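Local coordinates for protein glycerol-3-phosphate dehydrogenase [NAD(+)] (Dunaliella salina, PDB 6IUY) that probably interconverts dihydroxyacetone phosphate and sn-glycerol 3-phosphate with NAD, and through an attached phosphatase domain carries dihydroxyacetone phosphate on to glycerol, at residues 380-393 and 454-466. Numbering follows the deposited sequence.
With 13P (1,3-dihydroxyacetonephosphate), chain D; NAD (nicotinamide-adenine-dinucleotide), chain C.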
# COMPACT_ATOMS: atom_id res chain seq x y z
N LYS A 380 -8.83 -5.50 18.05
CA LYS A 380 -9.10 -5.96 16.69
C LYS A 380 -10.21 -6.99 16.72
O LYS A 380 -10.20 -7.94 17.52
CB LYS A 380 -7.81 -6.53 16.05
CG LYS A 380 -6.77 -5.45 15.82
CD LYS A 380 -5.39 -5.99 15.47
CE LYS A 380 -4.39 -4.85 15.44
NZ LYS A 380 -2.97 -5.26 15.20
N GLY A 381 -11.21 -6.78 15.87
CA GLY A 381 -12.44 -7.55 15.94
C GLY A 381 -13.58 -6.58 15.75
O GLY A 381 -13.40 -5.35 15.77
N MET A 382 -14.77 -7.13 15.54
CA MET A 382 -15.93 -6.29 15.33
C MET A 382 -17.18 -6.92 15.91
O MET A 382 -17.19 -8.12 16.23
CB MET A 382 -16.15 -6.03 13.83
CG MET A 382 -16.53 -7.27 13.03
SD MET A 382 -17.19 -6.81 11.41
CE MET A 382 -17.36 -8.42 10.66
N ARG A 383 -18.22 -6.12 16.07
CA ARG A 383 -19.53 -6.68 16.37
C ARG A 383 -20.40 -6.52 15.14
O ARG A 383 -20.34 -5.50 14.45
CB ARG A 383 -20.19 -5.99 17.59
CG ARG A 383 -21.50 -6.69 18.03
CD ARG A 383 -22.13 -6.04 19.26
NE ARG A 383 -22.90 -4.85 18.91
CZ ARG A 383 -24.23 -4.76 19.00
NH1 ARG A 383 -24.83 -3.63 18.65
NH2 ARG A 383 -24.94 -5.78 19.44
N VAL A 384 -21.22 -7.52 14.86
CA VAL A 384 -22.18 -7.38 13.79
C VAL A 384 -23.45 -6.71 14.30
O VAL A 384 -24.09 -7.19 15.22
CB VAL A 384 -22.55 -8.73 13.17
CG1 VAL A 384 -23.44 -8.53 11.96
CG2 VAL A 384 -21.29 -9.48 12.79
N ARG A 385 -23.82 -5.59 13.68
CA ARG A 385 -24.97 -4.82 14.10
C ARG A 385 -25.74 -4.34 12.88
O ARG A 385 -25.12 -3.89 11.90
CB ARG A 385 -24.54 -3.63 14.95
CG ARG A 385 -25.61 -2.59 15.16
CD ARG A 385 -25.00 -1.30 15.63
NE ARG A 385 -25.86 -0.17 15.29
CZ ARG A 385 -26.75 0.36 16.12
NH1 ARG A 385 -26.88 -0.13 17.34
NH2 ARG A 385 -27.50 1.39 15.72
N ALA A 386 -27.06 -4.45 12.91
CA ALA A 386 -27.90 -4.03 11.79
C ALA A 386 -27.34 -4.53 10.46
O ALA A 386 -27.16 -3.74 9.53
CB ALA A 386 -28.02 -2.51 11.75
N GLU A 387 -27.03 -5.82 10.41
CA GLU A 387 -26.40 -6.42 9.22
C GLU A 387 -25.15 -5.68 8.74
O GLU A 387 -24.78 -5.77 7.57
CB GLU A 387 -27.42 -6.51 8.09
CG GLU A 387 -28.46 -7.60 8.29
CD GLU A 387 -29.53 -7.61 7.20
OE1 GLU A 387 -29.67 -6.59 6.49
OE2 GLU A 387 -30.23 -8.64 7.05
N GLY A 388 -24.48 -4.97 9.64
CA GLY A 388 -23.28 -4.23 9.29
C GLY A 388 -22.13 -4.39 10.29
O GLY A 388 -22.31 -4.91 11.40
N PRO A 389 -20.94 -3.96 9.90
CA PRO A 389 -19.80 -4.00 10.82
C PRO A 389 -19.80 -2.86 11.84
O PRO A 389 -19.94 -1.70 11.44
CB PRO A 389 -18.59 -3.85 9.89
CG PRO A 389 -19.12 -3.05 8.76
CD PRO A 389 -20.54 -3.52 8.55
N GLN A 390 -19.64 -3.18 13.12
CA GLN A 390 -19.36 -2.16 14.12
C GLN A 390 -17.98 -2.43 14.70
O GLN A 390 -17.79 -3.43 15.40
CB GLN A 390 -20.44 -2.16 15.21
CG GLN A 390 -20.12 -1.27 16.41
CD GLN A 390 -21.20 -1.30 17.49
OE1 GLN A 390 -21.42 -2.32 18.15
NE2 GLN A 390 -21.88 -0.18 17.67
N LEU A 391 -17.01 -1.58 14.39
CA LEU A 391 -15.66 -1.78 14.92
C LEU A 391 -15.60 -1.24 16.35
O LEU A 391 -16.50 -0.52 16.79
CB LEU A 391 -14.61 -1.11 14.04
CG LEU A 391 -14.70 -1.54 12.58
CD1 LEU A 391 -13.63 -0.88 11.71
CD2 LEU A 391 -14.62 -3.06 12.51
N ILE A 392 -14.55 -1.55 17.08
CA ILE A 392 -14.54 -1.17 18.48
C ILE A 392 -14.67 0.34 18.65
O ILE A 392 -15.38 0.81 19.55
CB ILE A 392 -13.29 -1.66 19.19
CG1 ILE A 392 -13.12 -3.16 18.96
CG2 ILE A 392 -13.40 -1.35 20.71
CD1 ILE A 392 -14.45 -3.92 19.07
N SER A 393 -14.01 1.12 17.80
CA SER A 393 -14.04 2.56 17.96
C SER A 393 -15.46 3.10 17.72
O SER A 393 -15.87 4.07 18.35
CB SER A 393 -13.04 3.24 17.04
OG SER A 393 -13.63 3.54 15.79
N VAL A 454 -9.35 6.89 10.40
CA VAL A 454 -9.68 5.92 11.45
C VAL A 454 -10.43 4.70 10.88
O VAL A 454 -10.16 3.57 11.27
CB VAL A 454 -10.54 6.56 12.58
CG1 VAL A 454 -11.13 5.47 13.48
CG2 VAL A 454 -9.71 7.53 13.43
N PRO A 455 -11.38 4.93 9.97
CA PRO A 455 -12.07 3.75 9.43
C PRO A 455 -11.14 2.80 8.64
O PRO A 455 -11.39 1.59 8.63
CB PRO A 455 -13.16 4.34 8.53
CG PRO A 455 -12.89 5.80 8.43
CD PRO A 455 -12.01 6.20 9.57
N GLY A 456 -10.09 3.31 8.01
CA GLY A 456 -9.22 2.45 7.21
C GLY A 456 -8.22 1.65 8.04
O GLY A 456 -8.05 0.44 7.83
N ALA A 457 -7.56 2.33 8.97
CA ALA A 457 -6.65 1.71 9.92
C ALA A 457 -7.35 0.61 10.70
O ALA A 457 -6.83 -0.52 10.84
CB ALA A 457 -6.08 2.75 10.91
N GLU A 458 -8.54 0.93 11.18
CA GLU A 458 -9.21 0.05 12.11
C GLU A 458 -9.72 -1.18 11.39
O GLU A 458 -9.61 -2.28 11.90
CB GLU A 458 -10.37 0.77 12.83
CG GLU A 458 -10.87 -0.03 14.02
CD GLU A 458 -11.88 0.73 14.86
OE1 GLU A 458 -12.53 1.64 14.31
OE2 GLU A 458 -12.01 0.40 16.06
N MET A 459 -10.28 -1.01 10.19
CA MET A 459 -10.79 -2.15 9.44
C MET A 459 -9.64 -3.05 8.94
O MET A 459 -9.78 -4.28 8.88
CB MET A 459 -11.65 -1.68 8.26
CG MET A 459 -12.32 -2.80 7.51
SD MET A 459 -13.65 -3.63 8.41
CE MET A 459 -14.97 -2.45 8.12
N CYS A 460 -8.49 -2.45 8.62
CA CYS A 460 -7.31 -3.25 8.29
C CYS A 460 -6.83 -4.08 9.47
O CYS A 460 -6.57 -5.26 9.33
CB CYS A 460 -6.14 -2.36 7.83
SG CYS A 460 -6.31 -1.78 6.14
N GLY A 461 -6.69 -3.44 10.63
CA GLY A 461 -6.33 -4.18 11.83
C GLY A 461 -7.24 -5.37 12.09
O GLY A 461 -6.76 -6.43 12.47
N THR A 462 -8.54 -5.21 11.89
CA THR A 462 -9.51 -6.27 12.15
C THR A 462 -9.56 -7.36 11.07
O THR A 462 -9.55 -8.53 11.40
CB THR A 462 -10.94 -5.69 12.31
OG1 THR A 462 -11.04 -5.02 13.58
CG2 THR A 462 -11.98 -6.77 12.25
N LEU A 463 -9.62 -6.98 9.79
CA LEU A 463 -9.77 -7.96 8.71
C LEU A 463 -8.52 -8.81 8.49
O LEU A 463 -8.60 -9.96 8.04
CB LEU A 463 -10.14 -7.27 7.39
CG LEU A 463 -11.57 -6.74 7.29
CD1 LEU A 463 -11.85 -6.16 5.90
CD2 LEU A 463 -12.56 -7.83 7.64
N LYS A 464 -7.36 -8.26 8.82
CA LYS A 464 -6.12 -8.95 8.53
C LYS A 464 -5.96 -10.26 9.32
O LYS A 464 -5.18 -11.13 8.92
CB LYS A 464 -4.94 -8.01 8.80
CG LYS A 464 -3.93 -8.48 9.80
CD LYS A 464 -4.42 -8.40 11.20
CE LYS A 464 -3.24 -8.58 12.12
NZ LYS A 464 -3.57 -9.05 13.49
N ASN A 465 -6.71 -10.40 10.42
CA ASN A 465 -6.67 -11.63 11.21
C ASN A 465 -7.41 -12.74 10.50
O ASN A 465 -7.14 -13.90 10.73
CB ASN A 465 -7.28 -11.44 12.61
CG ASN A 465 -6.31 -10.80 13.58
OD1 ASN A 465 -5.11 -11.02 13.50
ND2 ASN A 465 -6.84 -10.00 14.51
N ILE A 466 -8.37 -12.39 9.65
CA ILE A 466 -8.97 -13.41 8.79
C ILE A 466 -7.90 -13.96 7.83
O ILE A 466 -7.71 -15.17 7.73
CB ILE A 466 -10.14 -12.88 7.93
CG1 ILE A 466 -11.28 -12.35 8.80
CG2 ILE A 466 -10.64 -13.98 6.96
CD1 ILE A 466 -12.43 -11.75 7.96
P 13P D . -2.41 -12.57 16.32
O1P 13P D . -2.12 -11.43 15.38
O2P 13P D . -1.16 -12.78 17.13
O3P 13P D . -2.74 -13.78 15.48
O1 13P D . -3.62 -12.36 17.33
C1 13P D . -4.51 -11.27 17.24
C2 13P D . -3.66 -10.05 17.11
O2 13P D . -2.57 -10.02 17.65
C3 13P D . -4.13 -8.87 16.32
O3 13P D . -3.01 -8.34 15.61
PA NAD C . -5.00 -11.79 25.21
O1A NAD C . -3.69 -11.93 25.85
O2A NAD C . -5.11 -12.45 23.84
O5B NAD C . -6.17 -12.45 26.13
C5B NAD C . -5.98 -12.59 27.55
C4B NAD C . -7.00 -11.69 28.30
O4B NAD C . -8.21 -12.14 28.12
C3B NAD C . -6.76 -11.81 29.81
O3B NAD C . -6.13 -10.73 30.33
C2B NAD C . -8.17 -11.94 30.41
O2B NAD C . -8.28 -11.01 31.58
C1B NAD C . -8.95 -11.61 29.44
N9A NAD C . -10.19 -12.24 29.60
C8A NAD C . -10.47 -13.56 29.67
N7A NAD C . -11.81 -13.69 29.83
C5A NAD C . -12.35 -12.44 29.90
C6A NAD C . -13.65 -12.00 30.08
N6A NAD C . -14.81 -12.80 30.26
N1A NAD C . -13.91 -10.68 30.09
C2A NAD C . -12.89 -9.79 29.93
N3A NAD C . -11.62 -10.23 29.76
C4A NAD C . -11.36 -11.55 29.75
O3 NAD C . -5.31 -10.22 25.07
PN NAD C . -4.43 -9.12 24.29
O1N NAD C . -3.11 -9.71 23.82
O2N NAD C . -4.16 -7.93 25.18
O5D NAD C . -5.24 -8.72 23.00
C5D NAD C . -6.44 -7.97 23.08
C4D NAD C . -6.60 -7.23 21.75
O4D NAD C . -5.44 -6.78 21.33
C3D NAD C . -7.09 -8.21 20.70
O3D NAD C . -8.11 -7.65 20.03
C2D NAD C . -5.87 -8.43 19.76
O2D NAD C . -6.41 -8.81 18.43
C1D NAD C . -5.25 -7.28 19.80
N1N NAD C . -3.83 -7.33 19.51
C2N NAD C . -3.01 -8.31 20.03
C3N NAD C . -1.65 -8.31 19.73
C7N NAD C . -0.76 -9.44 20.32
O7N NAD C . 0.35 -9.64 19.87
N7N NAD C . -1.28 -10.22 21.42
C4N NAD C . -1.10 -7.35 18.92
C5N NAD C . -1.91 -6.35 18.41
C6N NAD C . -3.27 -6.35 18.73
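Glu458 and Ser393 form a two-pronged polar grip at one end of the contact. The carboxylate reaches across from helix 454-477 to the first turn of helix 392-400: Glu458 OE2 accepts the backbone N of Ser393 at 2.7 Å on its syn lone pair, while Glu458 OE1 takes the Ser393 hydroxyl OG at 2.6 Å, also from the syn side but 19° out of the carboxylate plane. Two bonds from one residue thus fix the rotation of this buried carboxylate. Its extended chain, with CG anti to the backbone N (chi1 -167°), passes Leu391 in the contrary direction, and Leu391 CB comes within 3.4 Å of Glu458 CD. At the other end, Thr462 OG1 receives Gly381 N in a nearly straight bond of 2.9 Å (168°).

Between these polar ends the contact is apolar. Leu391 CD1 lies over the helix backbone, 3.7 Å from Met459 N. The bent Met459 chain carries CE back to Pro389 CG, and helix 481-502 packs against both residues.

Toward the ligands, Lys380 runs extended past the helix, its CD 3.3 Å from Gly461 O; the lack of a side chain at Gly461 lets the lysine, at CE, pass close to the helix. Its NZ donates to O3 of dihydroxyacetone phosphate at 3.1 Å and forms a salt bridge with Asp519; the backbone N of Lys380 donates a hydrogen bond to O3D of the nicotinamide ribose. Lys464 and Asn465 also line the substrate pocket, although the exact position of Lys464 NZ is doubtful.

The segment around the type I' hairpin, from Lys380 to the start of helix 392-400, packs against helix 454-477, joining the Rossmann-type NAD-binding part to the helical C-terminal part at the interdomain active-site cleft characteristic of NAD-dependent glycerol-3-phosphate dehydrogenases.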